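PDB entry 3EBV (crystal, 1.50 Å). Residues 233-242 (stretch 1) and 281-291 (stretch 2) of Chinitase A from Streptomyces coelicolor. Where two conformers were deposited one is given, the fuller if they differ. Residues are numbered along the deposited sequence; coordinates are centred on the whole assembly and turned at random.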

# COMPACT_ATOMS: atom_id res chain seq x y z
N GLY A 233 -1.36 -2.40 16.55
CA GLY A 233 -1.00 -3.34 15.49
C GLY A 233 0.47 -3.43 15.13
O GLY A 233 0.87 -4.27 14.30
N TYR A 234 1.33 -2.59 15.72
CA TYR A 234 2.77 -2.78 15.50
C TYR A 234 3.19 -4.18 15.92
O TYR A 234 2.79 -4.64 17.00
N VAL A 235 4.04 -4.81 15.09
CA VAL A 235 4.73 -6.05 15.52
C VAL A 235 6.22 -5.93 15.23
O VAL A 235 6.66 -5.20 14.34
N SER A 236 7.04 -6.65 16.00
CA SER A 236 8.47 -6.69 15.70
C SER A 236 8.69 -7.20 14.28
O SER A 236 7.90 -8.01 13.76
N PRO A 237 9.77 -6.75 13.63
CA PRO A 237 10.07 -7.30 12.30
C PRO A 237 10.14 -8.85 12.30
O PRO A 237 9.73 -9.47 11.31
N SER A 238 10.62 -9.46 13.38
CA SER A 238 10.68 -10.94 13.42
C SER A 238 9.28 -11.53 13.24
O SER A 238 9.15 -12.61 12.66
N VAL A 239 8.24 -10.84 13.73
CA VAL A 239 6.85 -11.33 13.56
C VAL A 239 6.41 -11.22 12.08
O VAL A 239 5.76 -12.14 11.54
N VAL A 240 6.71 -10.10 11.44
CA VAL A 240 6.41 -9.98 10.02
C VAL A 240 7.13 -11.11 9.25
O VAL A 240 6.53 -11.77 8.37
N ASN A 241 8.41 -11.31 9.55
CA ASN A 241 9.21 -12.34 8.83
C ASN A 241 8.66 -13.73 9.10
O ASN A 241 8.63 -14.54 8.19
N ALA A 242 8.21 -13.98 10.34
CA ALA A 242 7.56 -15.27 10.62
C ALA A 242 6.29 -15.46 9.79
O ALA A 242 6.04 -16.56 9.25
N ASN A 281 15.66 2.79 11.01
CA ASN A 281 15.49 1.89 9.84
C ASN A 281 15.50 0.41 10.27
O ASN A 281 15.82 -0.46 9.44
N ALA A 282 15.19 0.13 11.53
CA ALA A 282 15.18 -1.27 12.01
C ALA A 282 14.17 -2.10 11.20
O ALA A 282 14.49 -3.25 10.78
N TRP A 283 13.00 -1.55 10.95
CA TRP A 283 11.96 -2.35 10.27
C TRP A 283 12.41 -2.66 8.85
O TRP A 283 12.40 -3.85 8.43
N SER A 284 12.77 -1.66 8.04
CA SER A 284 13.15 -1.94 6.67
C SER A 284 14.44 -2.77 6.58
O SER A 284 14.60 -3.59 5.64
N ASN A 285 15.37 -2.58 7.53
CA ASN A 285 16.59 -3.41 7.50
C ASN A 285 16.20 -4.89 7.60
O ASN A 285 16.72 -5.70 6.84
N SER A 286 15.33 -5.23 8.54
CA SER A 286 15.08 -6.67 8.83
C SER A 286 14.06 -7.21 7.84
O SER A 286 14.30 -8.28 7.24
N VAL A 287 12.91 -6.55 7.69
CA VAL A 287 11.87 -7.03 6.74
C VAL A 287 12.37 -6.96 5.31
O VAL A 287 12.14 -7.88 4.52
N GLY A 288 13.08 -5.89 4.94
CA GLY A 288 13.62 -5.81 3.58
C GLY A 288 14.57 -6.96 3.25
O GLY A 288 14.43 -7.58 2.18
N ALA A 289 15.51 -7.25 4.16
CA ALA A 289 16.44 -8.36 3.93
C ALA A 289 15.63 -9.65 3.78
O ALA A 289 15.93 -10.48 2.91
N HIS A 290 14.60 -9.82 4.61
CA HIS A 290 13.86 -11.09 4.59
C HIS A 290 13.06 -11.25 3.31
O HIS A 290 13.04 -12.33 2.67
N VAL A 291 12.39 -10.17 2.89
CA VAL A 291 11.58 -10.20 1.66
C VAL A 291 12.47 -10.45 0.44
O VAL A 291 12.12 -11.25 -0.44

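Two helices, 237-242 and 282-291, run nearly parallel at 19°, with their axes 9.0 Å apart at closest approach. Pro237 begins the packing. At the first turn a proline costs no helical hydrogen bond, and its ring, puckered C-gamma exo, points toward the partner helix as a knob among Ala282, Trp283, Ser286 and Val287. Pro237 CB lies 3.8 Å from Val287 CG2, and Pro237 CG lies 4.0 Å from Trp283 CA.

One turn on, Val240 also points in. Its t rotamer (chi1 -179°) places Val240 CG2 4.0 Å from Trp283 NE1, while Val240 CB meets Val287 CG2 at 4.0 Å. Val287 is likewise t; beta-branching puts methyls close to the backbone, so Val287 CG2 can reach both Pro237 CB (3.8 Å) and Val240 CB (4.0 Å). Trp283 leaves its helix sideways, but chi1 -167° (t) and chi2 100° bring the end of the indole nearer stretch 1, where Trp283 CD1 comes within 4.5 Å of Tyr234 CE1. Tyr234 is also t and also starts sideways before its end draws nearer. The indole nitrogen is satisfied through water 1, which accepts from Trp283 NE1 at 3.0 Å and donates to Val235 O at 2.7 Å, bridging the stretches.

Asn241 contributes the largest covered area, 93 Å². Its m rotamer (chi1 -63°, chi2 -21°) directs the amide between Ser286 and His290. Asn241 ND2 donates a weak hydrogen bond to Ser286 OG (3.0 Å, 131°), whose t rotamer (chi1 165°) presents the hydroxyl. Asn241 OD1 approaches His290 CB at 3.2 Å but finds no polar partner, a cost of burial. His290, with chi1 -156° (t) and chi2 77°, lays one ring face against Asn241, whose CB sits 3.6 Å from the His290 ring centroid in a CH-pi contact; His290 NE2 is hydrogen-bonded elsewhere in the structure.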

# COMPACT_ATOMS: atom_id res chain seq x y z
CB TYR A 234 3.60 -1.76 16.29
CG TYR A 234 5.07 -2.04 16.21
CD1 TYR A 234 5.80 -1.74 15.08
CD2 TYR A 234 5.72 -2.68 17.29
CE1 TYR A 234 7.17 -2.07 14.98
CE2 TYR A 234 7.07 -3.00 17.21
CZ TYR A 234 7.79 -2.69 16.06
OH TYR A 234 9.14 -3.02 16.02
CB VAL A 235 4.18 -7.31 14.80
CG1 VAL A 235 2.71 -7.54 15.15
CG2 VAL A 235 4.40 -7.24 13.26
CB SER A 236 9.22 -7.59 16.69
OG SER A 236 8.81 -8.94 16.55
CB PRO A 237 11.43 -6.64 11.93
CG PRO A 237 11.47 -5.39 12.78
CD PRO A 237 10.72 -5.69 14.04
CB SER A 238 11.29 -11.42 14.75
OG SER A 238 10.52 -10.99 15.86
CB VAL A 239 5.85 -10.60 14.50
CG1 VAL A 239 4.39 -10.98 14.17
CG2 VAL A 239 6.19 -10.90 16.00
CB VAL A 240 6.88 -8.62 9.41
CG1 VAL A 240 6.51 -8.55 7.92
CG2 VAL A 240 6.27 -7.44 10.21
CB ASN A 241 10.69 -12.23 9.23
CG ASN A 241 11.29 -10.90 8.81
OD1 ASN A 241 10.76 -10.23 7.92
ND2 ASN A 241 12.43 -10.53 9.43
CB ALA A 242 7.27 -15.40 12.08
CB ASN A 281 16.50 2.17 8.74
CG ASN A 281 16.32 3.55 8.16
OD1 ASN A 281 15.20 4.06 8.09
ND2 ASN A 281 17.43 4.15 7.70
CB ALA A 282 14.86 -1.33 13.48
CB TRP A 283 10.62 -1.59 10.31
CG TRP A 283 9.40 -2.41 9.94
CD1 TRP A 283 8.51 -2.98 10.81
CD2 TRP A 283 8.93 -2.70 8.61
NE1 TRP A 283 7.50 -3.64 10.10
CE2 TRP A 283 7.74 -3.49 8.75
CE3 TRP A 283 9.41 -2.42 7.32
CZ2 TRP A 283 7.02 -3.95 7.64
CZ3 TRP A 283 8.69 -2.86 6.21
CH2 TRP A 283 7.52 -3.65 6.38
CB SER A 284 13.23 -0.68 5.80
OG SER A 284 14.19 0.25 6.33
CB ASN A 285 17.55 -3.05 8.64
CG ASN A 285 18.40 -1.83 8.31
OD1 ASN A 285 18.45 -1.39 7.17
ND2 ASN A 285 19.13 -1.35 9.32
CB SER A 286 14.60 -6.83 10.25
OG SER A 286 14.04 -8.15 10.40
CB VAL A 287 10.53 -6.28 6.94
CG1 VAL A 287 9.50 -6.78 5.93
CG2 VAL A 287 10.08 -6.43 8.38
CB ALA A 289 17.42 -8.49 5.09
CB HIS A 290 12.94 -11.19 5.79
CG HIS A 290 12.61 -12.61 6.14
ND1 HIS A 290 13.51 -13.42 6.80
CD2 HIS A 290 11.51 -13.37 5.91
CE1 HIS A 290 12.97 -14.61 6.98
NE2 HIS A 290 11.76 -14.61 6.45
CB VAL A 291 10.74 -8.91 1.50
CG1 VAL A 291 10.14 -8.76 0.08
CG2 VAL A 291 9.62 -8.87 2.56
O HOH W 1 5.47 -3.92 12.28